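Local structure of DUF1460 domain-containing protein (Legionella pneumophila subsp. pneumophila, 2IM9) at residues 40-45 with 106-111; 102-107 with 116-121; 222-227 with 298-303; 245-250 with 279-284. The protein is of unknown function but, as an AmiA-like relative of N-acetylmuramoyl-L-alanine amidases in the papain-like peptidase clan, probably hydrolyses amide bonds of cell-wall peptidoglycan. All blocks are in the same frame, centred on the assembly; numbering follows the deposited sequence. Where two conformers were deposited one is given.

Contact 1 (40-45 with 106-111)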
loop_
_atom_site.group_PDB
_atom_site.type_symbol
_atom_site.label_atom_id
_atom_site.label_comp_id
_atom_site.label_asym_id
_atom_site.label_seq_id
_atom_site.Cartn_x
_atom_site.Cartn_y
_atom_site.Cartn_z
ATOM N N LYS A 40 6.940 -13.842 18.331
ATOM C CA LYS A 40 6.816 -15.278 18.047
ATOM C C LYS A 40 7.058 -15.607 16.592
ATOM O O LYS A 40 7.711 -16.611 16.287
ATOM C CB LYS A 40 5.449 -15.833 18.477
ATOM C CG LYS A 40 5.257 -15.894 19.986
ATOM C CD LYS A 40 3.852 -16.356 20.355
ATOM C CE LYS A 40 3.572 -16.136 21.847
ATOM N NZ LYS A 40 2.436 -16.974 22.338
ATOM N N LEU A 41 6.534 -14.773 15.691
ATOM C CA LEU A 41 6.751 -14.985 14.266
ATOM C C LEU A 41 8.239 -15.098 13.965
ATOM O O LEU A 41 8.667 -16.041 13.296
ATOM C CB LEU A 41 6.118 -13.873 13.416
ATOM C CG LEU A 41 6.372 -13.980 11.906
ATOM C CD1 LEU A 41 5.775 -15.268 11.302
ATOM C CD2 LEU A 41 5.797 -12.761 11.227
ATOM N N TYR A 42 9.024 -14.153 14.484
ATOM C CA TYR A 42 10.468 -14.140 14.221
ATOM C C TYR A 42 11.205 -15.323 14.794
ATOM O O TYR A 42 12.135 -15.822 14.168
ATOM C CB TYR A 42 11.111 -12.828 14.647
ATOM C CG TYR A 42 10.827 -11.733 13.645
ATOM C CD1 TYR A 42 11.214 -11.875 12.311
ATOM C CD2 TYR A 42 10.165 -10.566 14.025
ATOM C CE1 TYR A 42 10.935 -10.875 11.376
ATOM C CE2 TYR A 42 9.898 -9.556 13.110
ATOM C CZ TYR A 42 10.285 -9.719 11.788
ATOM O OH TYR A 42 10.018 -8.730 10.872
ATOM N N HIS A 43 10.784 -15.780 15.966
ATOM C CA HIS A 43 11.345 -17.002 16.541
ATOM C C HIS A 43 11.217 -18.153 15.549
ATOM O O HIS A 43 12.180 -18.883 15.321
ATOM C CB HIS A 43 10.690 -17.337 17.888
ATOM C CG HIS A 43 11.177 -16.489 19.022
ATOM N ND1 HIS A 43 12.515 -16.220 19.230
ATOM C CD2 HIS A 43 10.511 -15.865 20.022
ATOM C CE1 HIS A 43 12.649 -15.458 20.301
ATOM N NE2 HIS A 43 11.447 -15.226 20.800
ATOM N N THR A 44 10.050 -18.273 14.917
ATOM C CA THR A 44 9.838 -19.282 13.876
ATOM C C THR A 44 10.690 -18.994 12.642
ATOM O O THR A 44 11.384 -19.890 12.143
ATOM C CB THR A 44 8.351 -19.384 13.451
ATOM O OG1 THR A 44 7.518 -19.472 14.613
ATOM C CG2 THR A 44 8.118 -20.613 12.582
ATOM N N LEU A 45 10.648 -17.755 12.153
ATOM C CA LEU A 45 11.361 -17.392 10.929
ATOM C C LEU A 45 12.867 -17.540 11.065
ATOM O O LEU A 45 13.521 -18.061 10.164
ATOM C CB LEU A 45 11.040 -15.964 10.484
ATOM C CG LEU A 45 9.726 -15.639 9.772
ATOM C CD1 LEU A 45 9.691 -14.149 9.465
ATOM C CD2 LEU A 45 9.512 -16.473 8.487
ATOM N N ALA A 106 9.019 -8.618 6.404
ATOM C CA ALA A 106 9.920 -9.370 5.527
ATOM C C ALA A 106 11.320 -8.786 5.526
ATOM O O ALA A 106 12.298 -9.518 5.382
ATOM C CB ALA A 106 9.363 -9.437 4.095
ATOM N N LEU A 107 11.415 -7.469 5.679
ATOM C CA LEU A 107 12.689 -6.776 5.650
ATOM C C LEU A 107 13.484 -6.875 6.943
ATOM O O LEU A 107 14.692 -6.635 6.927
ATOM C CB LEU A 107 12.463 -5.302 5.343
ATOM C CG LEU A 107 12.068 -4.955 3.914
ATOM C CD1 LEU A 107 11.746 -3.477 3.906
ATOM C CD2 LEU A 107 13.204 -5.280 2.952
ATOM N N ALA A 108 12.811 -7.240 8.031
ATOM C CA ALA A 108 13.388 -7.212 9.374
ATOM C C ALA A 108 13.604 -8.611 9.908
ATOM O O ALA A 108 13.118 -9.568 9.320
ATOM C CB ALA A 108 12.460 -6.434 10.305
ATOM N N ASN A 109 14.318 -8.715 11.038
ATOM C CA ASN A 109 14.613 -9.992 11.693
ATOM C C ASN A 109 14.144 -10.071 13.136
ATOM O O ASN A 109 14.459 -11.031 13.845
ATOM C CB ASN A 109 16.118 -10.248 11.705
ATOM C CG ASN A 109 16.633 -10.773 10.398
ATOM O OD1 ASN A 109 17.605 -10.250 9.862
ATOM N ND2 ASN A 109 16.004 -11.825 9.881
ATOM N N SER A 110 13.427 -9.050 13.589
ATOM C CA SER A 110 13.068 -8.943 14.999
ATOM C C SER A 110 11.931 -7.947 15.156
ATOM O O SER A 110 11.725 -7.105 14.284
ATOM C CB SER A 110 14.280 -8.458 15.808
ATOM O OG SER A 110 14.589 -7.099 15.514
ATOM N N LEU A 111 11.220 -8.019 16.278
ATOM C CA LEU A 111 10.175 -7.026 16.568
ATOM C C LEU A 111 10.748 -5.601 16.505
ATOM O O LEU A 111 10.123 -4.687 15.946
ATOM C CB LEU A 111 9.546 -7.307 17.933
ATOM C CG LEU A 111 8.607 -6.246 18.496
ATOM C CD1 LEU A 111 7.325 -6.145 17.664
ATOM C CD2 LEU A 111 8.280 -6.535 19.966
#

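Contact 2 (102-107 with 116-121)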
loop_
_atom_site.group_PDB
_atom_site.type_symbol
_atom_site.label_atom_id
_atom_site.label_comp_id
_atom_site.label_asym_id
_atom_site.label_seq_id
_atom_site.Cartn_x
_atom_site.Cartn_y
_atom_site.Cartn_z
ATOM N N VAL A 102 3.429 -6.383 5.830
ATOM C CA VAL A 102 4.131 -7.548 5.272
ATOM C C VAL A 102 5.567 -7.192 4.848
ATOM O O VAL A 102 6.516 -7.899 5.213
ATOM C CB VAL A 102 3.362 -8.189 4.097
ATOM C CG1 VAL A 102 4.254 -9.236 3.397
ATOM C CG2 VAL A 102 2.063 -8.821 4.612
ATOM N N LEU A 103 5.719 -6.101 4.092
ATOM C CA LEU A 103 7.045 -5.675 3.645
ATOM C C LEU A 103 7.989 -5.423 4.811
ATOM O O LEU A 103 9.133 -5.884 4.793
ATOM C CB LEU A 103 6.960 -4.426 2.762
ATOM C CG LEU A 103 6.378 -4.661 1.369
ATOM C CD1 LEU A 103 6.282 -3.317 0.630
ATOM C CD2 LEU A 103 7.195 -5.696 0.584
ATOM N N SER A 104 7.509 -4.709 5.827
ATOM C CA SER A 104 8.347 -4.384 6.981
ATOM C C SER A 104 8.726 -5.629 7.783
ATOM O O SER A 104 9.856 -5.714 8.260
ATOM C CB SER A 104 7.683 -3.324 7.864
ATOM O OG SER A 104 7.413 -2.151 7.105
ATOM N N LEU A 105 7.814 -6.592 7.923
ATOM C CA LEU A 105 8.158 -7.880 8.563
ATOM C C LEU A 105 9.200 -8.628 7.722
ATOM O O LEU A 105 10.155 -9.189 8.260
ATOM C CB LEU A 105 6.921 -8.773 8.763
ATOM C CG LEU A 105 5.946 -8.325 9.866
ATOM C CD1 LEU A 105 4.573 -8.953 9.680
ATOM C CD2 LEU A 105 6.527 -8.661 11.253
ATOM N N ALA A 106 9.019 -8.618 6.404
ATOM C CA ALA A 106 9.920 -9.370 5.527
ATOM C C ALA A 106 11.320 -8.786 5.526
ATOM O O ALA A 106 12.298 -9.518 5.382
ATOM C CB ALA A 106 9.363 -9.437 4.095
ATOM N N LEU A 107 11.415 -7.469 5.679
ATOM C CA LEU A 107 12.689 -6.776 5.650
ATOM C C LEU A 107 13.484 -6.875 6.943
ATOM O O LEU A 107 14.692 -6.635 6.927
ATOM C CB LEU A 107 12.463 -5.302 5.343
ATOM C CG LEU A 107 12.068 -4.955 3.914
ATOM C CD1 LEU A 107 11.746 -3.477 3.906
ATOM C CD2 LEU A 107 13.204 -5.280 2.952
ATOM N N GLU A 116 11.169 -0.342 13.338
ATOM C CA GLU A 116 11.964 0.674 12.670
ATOM C C GLU A 116 11.668 0.694 11.164
ATOM O O GLU A 116 11.491 1.756 10.560
ATOM C CB GLU A 116 13.442 0.387 12.911
ATOM C CG GLU A 116 14.343 1.535 12.528
ATOM N N CYS A 117 11.612 -0.491 10.566
ATOM C CA CYS A 117 11.328 -0.629 9.140
ATOM C C CYS A 117 9.940 -0.079 8.814
ATOM O O CYS A 117 9.743 0.602 7.800
ATOM C CB CYS A 117 11.409 -2.096 8.710
ATOM S SG CYS A 117 13.079 -2.811 8.613
ATOM N N LEU A 118 8.978 -0.396 9.670
ATOM C CA LEU A 118 7.609 0.064 9.436
ATOM C C LEU A 118 7.537 1.580 9.533
ATOM O O LEU A 118 6.926 2.230 8.681
ATOM C CB LEU A 118 6.622 -0.583 10.415
ATOM C CG LEU A 118 5.157 -0.217 10.113
ATOM C CD1 LEU A 118 4.701 -0.751 8.739
ATOM C CD2 LEU A 118 4.239 -0.735 11.222
ATOM N N LYS A 119 8.183 2.139 10.548
ATOM C CA LYS A 119 8.204 3.604 10.704
ATOM C C LYS A 119 8.768 4.258 9.430
ATOM O O LYS A 119 8.185 5.210 8.907
ATOM C CB LYS A 119 8.983 4.028 11.957
ATOM C CG LYS A 119 8.839 5.511 12.288
ATOM C CD LYS A 119 9.496 5.865 13.643
ATOM C CE LYS A 119 10.998 5.700 13.628
ATOM N NZ LYS A 119 11.556 5.866 15.022
ATOM N N HIS A 120 9.873 3.722 8.906
ATOM C CA HIS A 120 10.481 4.305 7.714
ATOM C C HIS A 120 9.762 4.014 6.402
ATOM O O HIS A 120 10.038 4.667 5.413
ATOM C CB HIS A 120 11.965 3.928 7.617
ATOM C CG HIS A 120 12.826 4.738 8.524
ATOM N ND1 HIS A 120 13.033 4.403 9.844
ATOM C CD2 HIS A 120 13.494 5.895 8.315
ATOM C CE1 HIS A 120 13.818 5.310 10.405
ATOM N NE2 HIS A 120 14.115 6.221 9.496
ATOM N N THR A 121 8.845 3.050 6.391
ATOM C CA THR A 121 8.072 2.743 5.191
ATOM C C THR A 121 6.770 3.559 5.175
ATOM O O THR A 121 6.314 3.981 4.099
ATOM C CB THR A 121 7.753 1.216 5.093
ATOM O OG1 THR A 121 8.978 0.466 5.142
ATOM C CG2 THR A 121 7.077 0.889 3.780
#

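Contact 3 (222-227 with 298-303)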
loop_
_atom_site.group_PDB
_atom_site.type_symbol
_atom_site.label_atom_id
_atom_site.label_comp_id
_atom_site.label_asym_id
_atom_site.label_seq_id
_atom_site.Cartn_x
_atom_site.Cartn_y
_atom_site.Cartn_z
ATOM N N ILE A 222 0.642 -1.118 -17.111
ATOM C CA ILE A 222 0.361 -2.004 -18.234
ATOM C C ILE A 222 -1.141 -1.952 -18.421
ATOM O O ILE A 222 -1.898 -2.290 -17.505
ATOM C CB ILE A 222 0.764 -3.442 -17.931
ATOM C CG1 ILE A 222 2.260 -3.534 -17.610
ATOM C CG2 ILE A 222 0.492 -4.353 -19.144
ATOM C CD1 ILE A 222 2.637 -4.891 -17.075
ATOM N N PRO A 223 -1.589 -1.516 -19.605
ATOM C CA PRO A 223 -3.011 -1.335 -19.874
ATOM C C PRO A 223 -3.763 -2.647 -20.115
ATOM O O PRO A 223 -3.174 -3.619 -20.610
ATOM C CB PRO A 223 -3.000 -0.528 -21.174
ATOM C CG PRO A 223 -1.793 -0.946 -21.848
ATOM C CD PRO A 223 -0.767 -1.137 -20.771
ATOM N N PHE A 224 -5.059 -2.650 -19.805
ATOM C CA PHE A 224 -5.904 -3.818 -20.052
ATOM C C PHE A 224 -6.009 -4.122 -21.542
ATOM O O PHE A 224 -6.221 -5.276 -21.927
ATOM C CB PHE A 224 -7.304 -3.657 -19.452
ATOM C CG PHE A 224 -7.336 -3.636 -17.947
ATOM C CD1 PHE A 224 -6.407 -4.347 -17.195
ATOM C CD2 PHE A 224 -8.325 -2.905 -17.279
ATOM C CE1 PHE A 224 -6.447 -4.327 -15.806
ATOM C CE2 PHE A 224 -8.390 -2.892 -15.902
ATOM C CZ PHE A 224 -7.435 -3.596 -15.149
ATOM N N THR A 225 -5.851 -3.097 -22.373
ATOM C CA THR A 225 -5.857 -3.302 -23.827
ATOM C C THR A 225 -4.713 -4.231 -24.261
ATOM O O THR A 225 -4.795 -4.880 -25.319
ATOM C CB THR A 225 -5.762 -1.973 -24.592
ATOM O OG1 THR A 225 -4.581 -1.268 -24.176
ATOM C CG2 THR A 225 -7.001 -1.130 -24.329
ATOM N N ALA A 226 -3.655 -4.292 -23.451
ATOM C CA ALA A 226 -2.529 -5.194 -23.697
ATOM C C ALA A 226 -2.728 -6.529 -22.985
ATOM O O ALA A 226 -2.557 -7.588 -23.571
ATOM C CB ALA A 226 -1.216 -4.542 -23.261
ATOM N N LEU A 227 -3.100 -6.470 -21.712
ATOM C CA LEU A 227 -3.218 -7.668 -20.888
ATOM C C LEU A 227 -4.359 -8.560 -21.345
ATOM O O LEU A 227 -4.346 -9.765 -21.091
ATOM C CB LEU A 227 -3.428 -7.290 -19.423
ATOM C CG LEU A 227 -2.216 -6.722 -18.692
ATOM C CD1 LEU A 227 -2.677 -6.219 -17.329
ATOM C CD2 LEU A 227 -1.134 -7.776 -18.505
ATOM N N ASP A 298 -8.456 -13.383 -13.327
ATOM C CA ASP A 298 -9.902 -13.224 -13.096
ATOM C C ASP A 298 -10.254 -11.877 -12.464
ATOM O O ASP A 298 -11.229 -11.244 -12.857
ATOM C CB ASP A 298 -10.433 -14.348 -12.212
ATOM C CG ASP A 298 -10.377 -15.694 -12.885
ATOM O OD1 ASP A 298 -10.120 -15.749 -14.125
ATOM O OD2 ASP A 298 -10.596 -16.703 -12.162
ATOM N N TYR A 299 -9.456 -11.453 -11.484
ATOM C CA TYR A 299 -9.671 -10.181 -10.800
ATOM C C TYR A 299 -9.642 -9.018 -11.804
ATOM O O TYR A 299 -10.536 -8.145 -11.822
ATOM C CB TYR A 299 -8.594 -9.998 -9.720
ATOM C CG TYR A 299 -8.697 -8.694 -8.976
ATOM C CD1 TYR A 299 -9.520 -8.573 -7.849
ATOM C CD2 TYR A 299 -7.977 -7.581 -9.400
ATOM C CE1 TYR A 299 -9.617 -7.366 -7.163
ATOM C CE2 TYR A 299 -8.083 -6.364 -8.742
ATOM C CZ TYR A 299 -8.902 -6.264 -7.630
ATOM O OH TYR A 299 -8.983 -5.059 -6.973
ATOM N N LEU A 300 -8.610 -8.993 -12.639
ATOM C CA LEU A 300 -8.445 -7.912 -13.600
ATOM C C LEU A 300 -9.481 -7.996 -14.707
ATOM O O LEU A 300 -9.926 -6.973 -15.210
ATOM C CB LEU A 300 -7.021 -7.900 -14.177
ATOM C CG LEU A 300 -5.924 -7.608 -13.139
ATOM C CD1 LEU A 300 -4.555 -7.633 -13.777
ATOM C CD2 LEU A 300 -6.145 -6.263 -12.443
ATOM N N ASP A 301 -9.875 -9.215 -15.077
ATOM C CA ASP A 301 -10.891 -9.379 -16.116
ATOM C C ASP A 301 -12.206 -8.721 -15.669
ATOM O O ASP A 301 -12.855 -8.017 -16.447
ATOM C CB ASP A 301 -11.097 -10.852 -16.458
ATOM C CG ASP A 301 -12.092 -11.047 -17.588
ATOM O OD1 ASP A 301 -11.859 -10.512 -18.692
ATOM O OD2 ASP A 301 -13.125 -11.712 -17.351
ATOM N N LYS A 302 -12.568 -8.938 -14.407
ATOM C CA LYS A 302 -13.736 -8.291 -13.802
ATOM C C LYS A 302 -13.541 -6.780 -13.677
ATOM O O LYS A 302 -14.491 -6.015 -13.835
ATOM C CB LYS A 302 -14.035 -8.885 -12.423
ATOM C CG LYS A 302 -14.395 -10.361 -12.443
ATOM C CD LYS A 302 -14.530 -10.895 -11.025
ATOM C CE LYS A 302 -14.941 -12.372 -11.007
ATOM N NZ LYS A 302 -13.821 -13.281 -11.421
ATOM N N ALA A 303 -12.311 -6.351 -13.398
ATOM C CA ALA A 303 -12.014 -4.920 -13.248
ATOM C C ALA A 303 -12.110 -4.160 -14.570
ATOM O O ALA A 303 -12.363 -2.956 -14.571
ATOM C CB ALA A 303 -10.631 -4.712 -12.599
#

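Contact 4 (245-250 with 279-284)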
loop_
_atom_site.group_PDB
_atom_site.type_symbol
_atom_site.label_atom_id
_atom_site.label_comp_id
_atom_site.label_asym_id
_atom_site.label_seq_id
_atom_site.Cartn_x
_atom_site.Cartn_y
_atom_site.Cartn_z
ATOM N N ALA A 245 5.996 -9.591 -6.054
ATOM C CA ALA A 245 5.931 -8.199 -6.520
ATOM C C ALA A 245 4.741 -7.481 -5.857
ATOM O O ALA A 245 3.804 -8.124 -5.355
ATOM C CB ALA A 245 5.814 -8.137 -8.037
ATOM N N VAL A 246 4.805 -6.151 -5.822
ATOM C CA VAL A 246 3.693 -5.332 -5.368
ATOM C C VAL A 246 2.928 -4.883 -6.603
ATOM O O VAL A 246 3.536 -4.314 -7.533
ATOM C CB VAL A 246 4.199 -4.089 -4.582
ATOM C CG1 VAL A 246 3.046 -3.137 -4.290
ATOM C CG2 VAL A 246 4.930 -4.540 -3.270
ATOM N N ILE A 247 1.618 -5.170 -6.625
ATOM C CA ILE A 247 0.734 -4.788 -7.750
ATOM C C ILE A 247 -0.190 -3.665 -7.309
ATOM O O ILE A 247 -0.898 -3.817 -6.309
ATOM C CB ILE A 247 -0.166 -5.979 -8.190
ATOM C CG1 ILE A 247 0.690 -7.146 -8.689
ATOM C CG2 ILE A 247 -1.144 -5.540 -9.270
ATOM C CD1 ILE A 247 -0.125 -8.427 -8.816
ATOM N N GLU A 248 -0.155 -2.548 -8.034
ATOM C CA GLU A 248 -1.059 -1.415 -7.789
ATOM C C GLU A 248 -2.083 -1.271 -8.907
ATOM O O GLU A 248 -1.759 -1.413 -10.095
ATOM C CB GLU A 248 -0.262 -0.113 -7.625
ATOM C CG GLU A 248 0.639 -0.129 -6.400
ATOM C CD GLU A 248 1.681 0.981 -6.353
ATOM O OE1 GLU A 248 1.796 1.759 -7.325
ATOM O OE2 GLU A 248 2.370 1.073 -5.310
ATOM N N ILE A 249 -3.317 -0.962 -8.522
ATOM C CA ILE A 249 -4.399 -0.855 -9.486
ATOM C C ILE A 249 -4.534 0.610 -9.897
ATOM O O ILE A 249 -4.723 1.463 -9.031
ATOM C CB ILE A 249 -5.737 -1.386 -8.887
ATOM C CG1 ILE A 249 -5.608 -2.847 -8.407
ATOM C CG2 ILE A 249 -6.884 -1.174 -9.887
ATOM C CD1 ILE A 249 -5.062 -3.835 -9.447
ATOM N N ILE A 250 -4.463 0.886 -11.206
ATOM C CA ILE A 250 -4.274 2.250 -11.713
ATOM C C ILE A 250 -5.510 2.800 -12.408
ATOM O O ILE A 250 -6.092 2.131 -13.274
ATOM C CB ILE A 250 -3.056 2.297 -12.700
ATOM C CG1 ILE A 250 -1.801 1.673 -12.045
ATOM C CG2 ILE A 250 -2.795 3.736 -13.189
ATOM C CD1 ILE A 250 -1.418 2.260 -10.679
ATOM N N LEU A 279 -1.120 -17.409 -11.066
ATOM C CA LEU A 279 -0.790 -16.134 -10.428
ATOM C C LEU A 279 -1.977 -15.590 -9.639
ATOM O O LEU A 279 -3.067 -15.396 -10.194
ATOM C CB LEU A 279 -0.326 -15.127 -11.474
ATOM C CG LEU A 279 0.092 -13.730 -11.014
ATOM C CD1 LEU A 279 1.191 -13.804 -9.975
ATOM C CD2 LEU A 279 0.528 -12.949 -12.263
ATOM N N PHE A 280 -1.726 -15.315 -8.356
ATOM C CA PHE A 280 -2.724 -14.776 -7.444
ATOM C C PHE A 280 -2.427 -13.337 -7.023
ATOM O O PHE A 280 -1.278 -12.888 -7.020
ATOM C CB PHE A 280 -2.906 -15.698 -6.226
ATOM C CG PHE A 280 -3.484 -17.040 -6.591
ATOM C CD1 PHE A 280 -4.858 -17.249 -6.577
ATOM C CD2 PHE A 280 -2.653 -18.065 -7.031
ATOM C CE1 PHE A 280 -5.399 -18.497 -6.969
ATOM C CE2 PHE A 280 -3.176 -19.294 -7.413
ATOM C CZ PHE A 280 -4.554 -19.505 -7.379
ATOM N N PHE A 281 -3.494 -12.634 -6.709
ATOM C CA PHE A 281 -3.436 -11.283 -6.165
ATOM C C PHE A 281 -3.816 -11.447 -4.704
ATOM O O PHE A 281 -4.961 -11.778 -4.367
ATOM C CB PHE A 281 -4.419 -10.403 -6.929
ATOM C CG PHE A 281 -4.389 -8.954 -6.565
ATOM C CD1 PHE A 281 -3.184 -8.288 -6.285
ATOM C CD2 PHE A 281 -5.569 -8.215 -6.609
ATOM C CE1 PHE A 281 -3.175 -6.920 -6.005
ATOM C CE2 PHE A 281 -5.556 -6.833 -6.330
ATOM C CZ PHE A 281 -4.361 -6.198 -6.027
ATOM N N ARG A 282 -2.827 -11.272 -3.834
ATOM C CA ARG A 282 -3.042 -11.444 -2.399
ATOM C C ARG A 282 -3.195 -10.070 -1.772
ATOM O O ARG A 282 -2.291 -9.255 -1.834
ATOM C CB ARG A 282 -1.867 -12.197 -1.780
ATOM C CG ARG A 282 -2.033 -12.470 -0.280
ATOM C CD ARG A 282 -0.941 -13.425 0.188
ATOM N NE ARG A 282 -1.179 -14.787 -0.293
ATOM C CZ ARG A 282 -0.262 -15.747 -0.274
ATOM N NH1 ARG A 282 0.960 -15.505 0.190
ATOM N NH2 ARG A 282 -0.570 -16.959 -0.726
ATOM N N GLN A 283 -4.367 -9.793 -1.202
ATOM C CA GLN A 283 -4.636 -8.439 -0.705
ATOM C C GLN A 283 -5.726 -8.413 0.338
ATOM O O GLN A 283 -6.462 -9.383 0.499
ATOM C CB GLN A 283 -4.966 -7.432 -1.834
ATOM C CG GLN A 283 -5.485 -8.020 -3.112
ATOM C CD GLN A 283 -6.955 -8.424 -3.048
ATOM O OE1 GLN A 283 -7.846 -7.579 -2.870
ATOM N NE2 GLN A 283 -7.215 -9.713 -3.266
ATOM N N ALA A 284 -5.772 -7.307 1.071
ATOM C CA ALA A 284 -6.810 -7.051 2.053
ATOM C C ALA A 284 -7.957 -6.429 1.274
ATOM O O ALA A 284 -7.823 -5.327 0.713
ATOM C CB ALA A 284 -6.291 -6.107 3.140
#

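Contact 1 (40-45 with 106-111)
A single aromatic ring laid on backbone makes this buried contact: Tyr42, near the end of helix 27-45, covers the Asn109-Ser110 peptide in the short connection between helices 95-107 and 111-122. Ser110 N lies 3.4 Å above the ring plane, over its centre, and Asn109 C sits nearer the rim on the same face, 3.5 Å from Tyr42 CD1. The peptide is thus held against the aromatic surface by van der Waals contact, with no hydrogen bond crossing between the segments. At the two flanks of the ring Tyr42 CE1 comes to 3.3 Å from Ala108 O, and Tyr42 CE2 to 3.3 Å from Ser110 O. With CG opposite the carbonyl carbon (chi1 -77°), the side chain extends from its helix to the turn. Its length brings OH to 3.4 Å from Ala108 CB and onward to Leu105 O, which it hydrogen-bonds, so the buried hydroxyl has a partner and the ring is anchored at its far end. Alanine suits position 108, where a small methyl fits beside that hydroxyl. Ser110 is the N-cap residue of helix 111-122, whose Phe114 also touches Tyr42, while Arg56 of helix 53-63 packs against the same tyrosine.

Contact 2 (102-107 with 116-121)
Close van der Waals packing around Ser104 joins the two segments. Its side chain points at the other helix, and OG lies 3.2 Å from Leu118 CA and 3.5 Å from Leu118 CD1, so the hydroxyl nestles against backbone and branch of one residue. Beside it, Ser104 CB meets Cys117 CB at 4.0 Å. Serine is small enough for the helix axes to pass only 8.5 Å apart at this point. A second apolar touch lies further along, where Leu107 CB faces Cys117 SG at 4.2 Å in the conformer given.

The segments form part of a helical hairpin: helices 95-107 and 111-122 follow one another through a short link and run roughly antiparallel, their local directions 137° apart. In papain-like hydrolases the helix packed against the sheet carries the nucleophile at its start, and helix 95-107, which touches Phe271 of strand 264-275, is probably its counterpart.

The hydrogen bonds of three side chains stay within their own helix. Ser104 OG, turned beside its own backbone N by a chi1 of -57°, bonds back to Asn100 O. Thr121 OG1 donates to Cys117 O at 2.8 Å, from above the carbonyl plane; it also lies 3.6 Å from Ser104 OG as a plain neighbour. On the outer side His120 ND1 donates to Glu116 O at 3.1 Å; the acceptor lies in the imidazole plane, and His120 N reaches the same oxygen from the other face of its carbonyl.

The covalent element is the disulfide from Cys117 to Cys327, which ties helix 111-122 to the C-terminal tail.

Contact 3 (222-227 with 298-303)
Phe224 and Leu300 lead an apolar contact between two short helices packed beside strands 246-254 and 311-317 of what is probably a papain-like fold: helix 224-227, which directly follows strand 214-223, and helix 296-303. Pro223 is the N-cap of the first, and its O accepts from both Ala226 N and Leu227 N, so the chain turns sharply and sends Phe224 and Leu227 toward the second helix. Phe224 has CG set beside its backbone N (chi1 -67°), which carries the ring across to Leu300. The leucine takes the same first setting; its chi2 of 179° sends CD1 on outward, toward Leu227, and leaves CD2 turned to the ring. The two side chains cross at about a right angle, with Leu300 CD2 3.9 Å from Phe224 CE1 and 4.0 Å from Phe224 CZ, while Leu300 O stands above one ring face toward the rim. Alanine suits position 303, one helical turn on, because its methyl leaves the ring room to lie against the backbone there: Phe224 CZ is 4.2 Å from Ala303 CB, and Phe224 CE2 is 4.1 Å from Ala303 C. Phe238 touches both Leu227 and Leu300, and the contact is completed by Leu300 CD1 lying 4.3 Å from Leu227 CD1.

Contact 4 (245-250 with 279-284)
Ile247 and Phe281 mark the closest backbone approach of two strands that are not hydrogen-bonded to each other, their CA atoms 7.9 Å apart. Strand 264-275 pairs antiparallel with both 246-254 and 278-285, so strand order would make these two parallel, but the segments are in fact steeply inclined to each other. This is consistent with a curled sheet, which lets their side chains meet across the middle strand.

Across this gap Phe281 reaches. Its CB leaves the strand across its run, not directly at the partner, but with CG placed opposite the backbone N (chi1 -175°) the ring comes over toward strand 246-254. Phe281 CE1 then lies 3.8 Å from Ile247 CB, and Phe281 CD1 lies 4.0 Å from Ile247 CD1, so the branch point and the chain end of the isoleucine both press on one flank of the ring. Ile249, two residues on and directed to the same side, adds its CD1 at 4.2 Å from Phe281 CZ. Beta-branched isoleucines suit this place, being at home in strands and broad near the backbone. Gln283 packs on a ring face, its CG 3.3 Å above the plane and over the centre; its chain folds back so that Gln283 NE2 donates to Phe281 O at 3.2 Å, nearly straight (163°) but from above the carbonyl plane. The ring of Tyr299 also meets Phe281, with planes at about 60°.

No hydrogen bond crosses between the segments and the side-chain contacts are apolar, so cohesion comes from dispersion and the burial of hydrocarbon, with the glutamine's bond internal to strand 278-285.

How the contacts relate
From the N terminus, contact 1 closes the first long loop by bringing helix 27-45 to the connection that follows helix 95-107. Contact 2 opens on that same helix, sharing Ala106 and Leu107 with contact 1, and closes a much shorter loop to helix 111-122; the probable hydrogen bond from Tyr42 OH to Leu105 O, 2.7 Å long, joins the two. Contact 3 follows in series and spans residues 222 to 303, with contact 4 nested inside its loop. Both reach the same sheet, contact 3 through helices packed on it and contact 4 through its strands, and they touch where Leu300 CD2 lies 4.0 Å from Ile249 CD1. Contacts 2 and 3 lie on opposite sides of the chain's centre, about 30 Å apart between centres.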